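Local coordinates for protein fatty acid synthase 1, isoform A (Drosophila melanogaster, PDB 6FN6) that probably builds long-chain saturated fatty acids from acetyl-CoA and malonyl-CoA with NADPH, the region crystallised carrying the dehydratase, enoylreductase and ketoreductase steps, at residues F20-I26 with Y143-F149; V11-K15 with L71-A75. One frame throughout, in Å; residues are numbered along the deposited sequence.

Overall arrangement
Both contacts lie in the dehydratase part of the chain, predicted to be two hotdog folds in tandem, with their centres about 13 Å apart. Their segments alternate in sequence: 11-15, 20-26, 71-75, 143-149. Contact 2 stays within the N-terminal hotdog, whereas contact 1, which holds the predicted catalytic His-24, ties that fold to the C-terminal one. A small antiparallel sheet, ordered 70-71, 29-31, 24-26, 143-145, links them: contact 1 contains the weak pairing of 24-26 with 143-145, and segment 71-75 of contact 2 begins at the end of strand 70-71, at the other edge. Leu-13 CD1 and Leu-21 CD1, 4.1 Å apart, join the two in packing.

Contact 1 (F20-I26 with Y143-F149); sequences FLAGHTI and YDYGGIF
Gly-23 and Thr-25 each give a carbonyl oxygen to backbone N-H groups of 143-149, where the predicted N-terminal hotdog fold of the dehydratase meets the C-terminal one in a short, weakly bonded antiparallel pairing of 24-26 with 143-145. Gly-146 N bonds to Gly-23 O at 2.8 Å, on a lone pair in the carbonyl plane, although the bond is bent at the hydrogen (141°). Asp-144 N reaches Thr-25 O at 2.9 Å, tilted from that carbonyl's plane. Thr-25 OG1 turns back to Ala-22 O (2.8 Å), and Asp-144 OD2 accepts from Gly-28 N. His-24, the predicted proton acceptor, has ND1 bonded to Leu-31 O. The backbone puts its CB over the centre of the Phe-149 ring, a CH-pi contact 3.7 Å from the centroid, while the torsion (chi1 -170°) turns the imidazole until CD2 lies in plane at the Tyr-145 ring edge, 3.6 Å from CE1. Phe-149 also touches Asp-175, the predicted proton donor, and so packs against both members of the probable catalytic pair. Its ring meets that of Phe-20 rim to rim, planes only 11° apart. Ile-26 CD1 touches both tyrosines: Tyr-145 CE1 and, at 3.6 Å, Tyr-143 CD1, at the edge of a ring whose OH bonds to Tyr-191 O.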
loop_
_atom_site.group_PDB
_atom_site.type_symbol
_atom_site.label_atom_id
_atom_site.label_comp_id
_atom_site.label_asym_id
_atom_site.label_seq_id
_atom_site.Cartn_x
_atom_site.Cartn_y
_atom_site.Cartn_z
ATOM N N PHE A 20 28.847 26.704 7.852
ATOM C CA PHE A 20 29.056 26.139 6.519
ATOM C C PHE A 20 27.754 25.918 5.740
ATOM O O PHE A 20 27.754 25.928 4.510
ATOM C CB PHE A 20 29.810 24.811 6.629
ATOM C CG PHE A 20 28.962 23.671 7.118
ATOM C CD1 PHE A 20 28.717 23.503 8.470
ATOM C CD2 PHE A 20 28.406 22.771 6.224
ATOM C CE1 PHE A 20 27.935 22.457 8.921
ATOM C CE2 PHE A 20 27.624 21.722 6.669
ATOM C CZ PHE A 20 27.387 21.567 8.019
ATOM N N LEU A 21 26.651 25.728 6.455
ATOM C CA LEU A 21 25.377 25.389 5.826
ATOM C C LEU A 21 24.928 26.447 4.816
ATOM O O LEU A 21 24.141 26.162 3.913
ATOM C CB LEU A 21 24.292 25.205 6.893
ATOM C CG LEU A 21 24.471 24.012 7.835
ATOM C CD1 LEU A 21 23.494 24.095 8.993
ATOM C CD2 LEU A 21 24.303 22.700 7.085
ATOM N N ALA A 22 25.428 27.667 4.970
ATOM C CA ALA A 22 25.088 28.746 4.052
ATOM C C ALA A 22 25.539 28.412 2.631
ATOM O O ALA A 22 25.004 28.942 1.658
ATOM C CB ALA A 22 25.710 30.049 4.515
ATOM N N GLY A 23 26.531 27.535 2.518
ATOM C CA GLY A 23 27.043 27.124 1.224
ATOM C C GLY A 23 26.033 26.370 0.385
ATOM O O GLY A 23 26.131 26.347 -0.841
ATOM N N HIS A 24 25.066 25.738 1.044
ATOM C CA HIS A 24 24.039 24.974 0.346
ATOM C C HIS A 24 22.887 25.881 -0.078
ATOM O O HIS A 24 21.748 25.698 0.351
ATOM C CB HIS A 24 23.530 23.836 1.232
ATOM C CG HIS A 24 22.641 22.864 0.522
ATOM N ND1 HIS A 24 21.265 22.914 0.602
ATOM C CD2 HIS A 24 22.930 21.818 -0.287
ATOM C CE1 HIS A 24 20.748 21.941 -0.124
ATOM N NE2 HIS A 24 21.738 21.260 -0.675
ATOM N N THR A 25 23.195 26.856 -0.930
ATOM C CA THR A 25 22.198 27.799 -1.422
ATOM C C THR A 25 21.552 27.264 -2.696
ATOM O O THR A 25 22.241 26.870 -3.634
ATOM C CB THR A 25 22.827 29.184 -1.689
ATOM O OG1 THR A 25 23.375 29.705 -0.472
ATOM C CG2 THR A 25 21.797 30.173 -2.233
ATOM N N ILE A 26 20.222 27.250 -2.719
ATOM C CA ILE A 26 19.480 26.737 -3.863
ATOM C C ILE A 26 18.497 27.793 -4.338
ATOM O O ILE A 26 17.608 28.203 -3.593
ATOM C CB ILE A 26 18.732 25.429 -3.521
ATOM C CG1 ILE A 26 19.680 24.392 -2.911
ATOM C CG2 ILE A 26 18.036 24.872 -4.760
ATOM C CD1 ILE A 26 20.733 23.872 -3.856
ATOM N N TYR A 143 21.256 25.749 -8.882
ATOM C CA TYR A 143 22.082 25.453 -7.718
ATOM C C TYR A 143 23.167 26.506 -7.533
ATOM O O TYR A 143 24.018 26.688 -8.404
ATOM C CB TYR A 143 22.735 24.077 -7.846
ATOM C CG TYR A 143 21.782 22.944 -8.133
ATOM C CD1 TYR A 143 21.149 22.264 -7.101
ATOM C CD2 TYR A 143 21.528 22.542 -9.435
ATOM C CE1 TYR A 143 20.279 21.221 -7.359
ATOM C CE2 TYR A 143 20.661 21.501 -9.705
ATOM C CZ TYR A 143 20.041 20.841 -8.665
ATOM O OH TYR A 143 19.175 19.805 -8.939
ATOM N N ASP A 144 23.146 27.184 -6.390
ATOM C CA ASP A 144 24.134 28.214 -6.094
ATOM C C ASP A 144 25.065 27.761 -4.977
ATOM O O ASP A 144 25.179 28.422 -3.947
ATOM C CB ASP A 144 23.433 29.511 -5.699
ATOM C CG ASP A 144 22.397 29.942 -6.719
ATOM O OD1 ASP A 144 22.791 30.449 -7.790
ATOM O OD2 ASP A 144 21.189 29.758 -6.455
ATOM N N TYR A 145 25.753 26.647 -5.197
ATOM C CA TYR A 145 26.610 26.073 -4.169
ATOM C C TYR A 145 27.813 26.966 -3.887
ATOM O O TYR A 145 28.322 27.650 -4.779
ATOM C CB TYR A 145 27.089 24.679 -4.582
ATOM C CG TYR A 145 25.994 23.635 -4.650
ATOM C CD1 TYR A 145 25.241 23.313 -3.528
ATOM C CD2 TYR A 145 25.721 22.962 -5.834
ATOM C CE1 TYR A 145 24.239 22.357 -3.586
ATOM C CE2 TYR A 145 24.723 22.003 -5.901
ATOM C CZ TYR A 145 23.986 21.707 -4.776
ATOM O OH TYR A 145 22.996 20.757 -4.841
ATOM N N GLY A 146 28.255 26.957 -2.635
ATOM C CA GLY A 146 29.401 27.737 -2.211
ATOM C C GLY A 146 30.167 27.052 -1.099
ATOM O O GLY A 146 29.679 26.095 -0.496
ATOM N N GLY A 147 31.374 27.538 -0.830
ATOM C CA GLY A 147 32.207 26.973 0.214
ATOM C C GLY A 147 32.503 25.495 0.027
ATOM O O GLY A 147 32.795 25.044 -1.081
ATOM N N ILE A 148 32.428 24.740 1.118
ATOM C CA ILE A 148 32.816 23.334 1.100
ATOM C C ILE A 148 31.810 22.486 0.322
ATOM O O ILE A 148 32.086 21.334 -0.008
ATOM C CB ILE A 148 32.993 22.796 2.533
ATOM C CG1 ILE A 148 31.679 22.884 3.317
ATOM C CG2 ILE A 148 34.101 23.570 3.243
ATOM C CD1 ILE A 148 31.726 22.201 4.668
ATOM N N PHE A 149 30.643 23.052 0.027
ATOM C CA PHE A 149 29.651 22.351 -0.782
ATOM C C PHE A 149 30.070 22.327 -2.249
ATOM O O PHE A 149 29.439 21.662 -3.070
ATOM C CB PHE A 149 28.269 22.994 -0.636
ATOM C CG PHE A 149 27.534 22.579 0.609
ATOM C CD1 PHE A 149 26.701 21.474 0.597
ATOM C CD2 PHE A 149 27.675 23.291 1.788
ATOM C CE1 PHE A 149 26.021 21.084 1.736
ATOM C CE2 PHE A 149 26.997 22.907 2.930
ATOM C CZ PHE A 149 26.170 21.801 2.903
#

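Contact 2 (V11-K15 with L71-A75); sequences VDLSK and LNKNA
Leu-13 makes the apolar part of the contact, resting on Ala-75 and Leu-71 of segment 71-75. Its CD1 is the meeting point, 3.7 Å from Leu-71 CD1 and 3.8 Å from Ala-75 CB; the other branch, CD2, lies alongside Ala-75 CB and reaches Asn-72 O at 3.8 Å. The two leucine side chains cross at about a right angle, and Ile-30 of strand 29-31 touches both. Backbone packing across the contact includes a CA-H...O approach from Asp-12 CA to Ala-75 O (3.4 Å), almost straight at the hydrogen (170°). The segments lie in the predicted N-terminal hotdog fold, where 71-75 leads from strand 70-71 into strand 76-83, the antiparallel neighbour of strand 7-12; Val-11 and Val-77 are joined there by backbone hydrogen bonding. The hydrogen bonds inside 11-15 shape the chain as it leaves its strand. Lys-15 N bonds to Asp-12 O at 2.9 Å, closing a type I beta turn. An Asx turn is superimposed on it: the Asp-12 side chain, with CG anti to the backbone N (chi1 -179°), receives Ser-14 N on OD1 at 3.1 Å, from above the carboxylate plane. Asp-12 N in turn donates to Asp-18 OD2.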
loop_
_atom_site.group_PDB
_atom_site.type_symbol
_atom_site.label_atom_id
_atom_site.label_comp_id
_atom_site.label_asym_id
_atom_site.label_seq_id
_atom_site.Cartn_x
_atom_site.Cartn_y
_atom_site.Cartn_z
ATOM N N VAL A 11 20.168 24.326 15.265
ATOM C CA VAL A 11 21.281 24.774 14.438
ATOM C C VAL A 11 21.153 26.269 14.176
ATOM O O VAL A 11 20.090 26.761 13.797
ATOM C CB VAL A 11 21.362 23.975 13.114
ATOM C CG1 VAL A 11 21.534 22.490 13.398
ATOM C CG2 VAL A 11 20.133 24.208 12.254
ATOM N N ASP A 12 22.253 26.983 14.397
ATOM C CA ASP A 12 22.298 28.430 14.230
ATOM C C ASP A 12 23.459 28.821 13.323
ATOM O O ASP A 12 24.623 28.618 13.667
ATOM C CB ASP A 12 22.426 29.121 15.592
ATOM C CG ASP A 12 22.446 30.635 15.481
ATOM O OD1 ASP A 12 22.075 31.161 14.412
ATOM O OD2 ASP A 12 22.832 31.300 16.464
ATOM N N LEU A 13 23.139 29.384 12.163
ATOM C CA LEU A 13 24.158 29.730 11.177
ATOM C C LEU A 13 25.076 30.851 11.662
ATOM O O LEU A 13 26.079 31.156 11.019
ATOM C CB LEU A 13 23.504 30.136 9.853
ATOM C CG LEU A 13 23.154 28.989 8.900
ATOM C CD1 LEU A 13 22.217 27.979 9.560
ATOM C CD2 LEU A 13 22.549 29.527 7.613
ATOM N N SER A 14 24.739 31.461 12.794
ATOM C CA SER A 14 25.603 32.472 13.390
ATOM C C SER A 14 26.804 31.835 14.082
ATOM O O SER A 14 27.817 32.494 14.310
ATOM C CB SER A 14 24.821 33.324 14.391
ATOM O OG SER A 14 23.827 34.095 13.737
ATOM N N LYS A 15 26.689 30.552 14.414
ATOM C CA LYS A 15 27.759 29.841 15.108
ATOM C C LYS A 15 28.725 29.205 14.106
ATOM O O LYS A 15 28.340 28.867 12.987
ATOM C CB LYS A 15 27.180 28.774 16.039
ATOM C CG LYS A 15 28.191 28.210 17.030
ATOM C CD LYS A 15 27.556 27.217 17.994
ATOM C CE LYS A 15 27.195 25.908 17.303
ATOM N NZ LYS A 15 26.331 25.042 18.145
ATOM N N LEU A 71 16.398 28.484 5.412
ATOM C CA LEU A 71 17.014 29.181 6.534
ATOM C C LEU A 71 17.346 30.611 6.127
ATOM O O LEU A 71 17.697 30.871 4.977
ATOM C CB LEU A 71 18.281 28.454 6.993
ATOM C CG LEU A 71 18.212 26.926 7.078
ATOM C CD1 LEU A 71 19.558 26.357 7.508
ATOM C CD2 LEU A 71 17.109 26.468 8.024
ATOM N N ASN A 72 17.229 31.533 7.078
ATOM C CA ASN A 72 17.598 32.929 6.857
ATOM C C ASN A 72 19.062 33.159 7.226
ATOM O O ASN A 72 19.843 32.213 7.304
ATOM C CB ASN A 72 16.684 33.853 7.664
ATOM C CG ASN A 72 15.220 33.685 7.301
ATOM O OD1 ASN A 72 14.381 33.413 8.161
ATOM N ND2 ASN A 72 14.905 33.846 6.020
ATOM N N LYS A 73 19.444 34.419 7.422
ATOM C CA LYS A 73 20.808 34.731 7.836
ATOM C C LYS A 73 21.013 34.392 9.309
ATOM O O LYS A 73 21.926 33.645 9.659
ATOM C CB LYS A 73 21.119 36.209 7.594
ATOM C CG LYS A 73 22.512 36.625 8.038
ATOM C CD LYS A 73 22.912 37.965 7.441
ATOM C CE LYS A 73 24.343 38.327 7.801
ATOM N NZ LYS A 73 24.770 39.609 7.178
ATOM N N ASN A 74 20.159 34.943 10.168
ATOM C CA ASN A 74 20.199 34.622 11.590
ATOM C C ASN A 74 19.949 33.126 11.759
ATOM O O ASN A 74 20.717 32.428 12.423
ATOM C CB ASN A 74 19.179 35.458 12.376
ATOM C CG ASN A 74 17.784 35.405 11.779
ATOM O OD1 ASN A 74 17.596 35.642 10.586
ATOM N ND2 ASN A 74 16.794 35.112 12.616
ATOM N N ALA A 75 18.873 32.647 11.143
ATOM C CA ALA A 75 18.586 31.217 11.047
ATOM C C ALA A 75 18.726 30.456 12.360
ATOM O O ALA A 75 19.628 29.631 12.507
ATOM C CB ALA A 75 19.485 30.584 10.003
#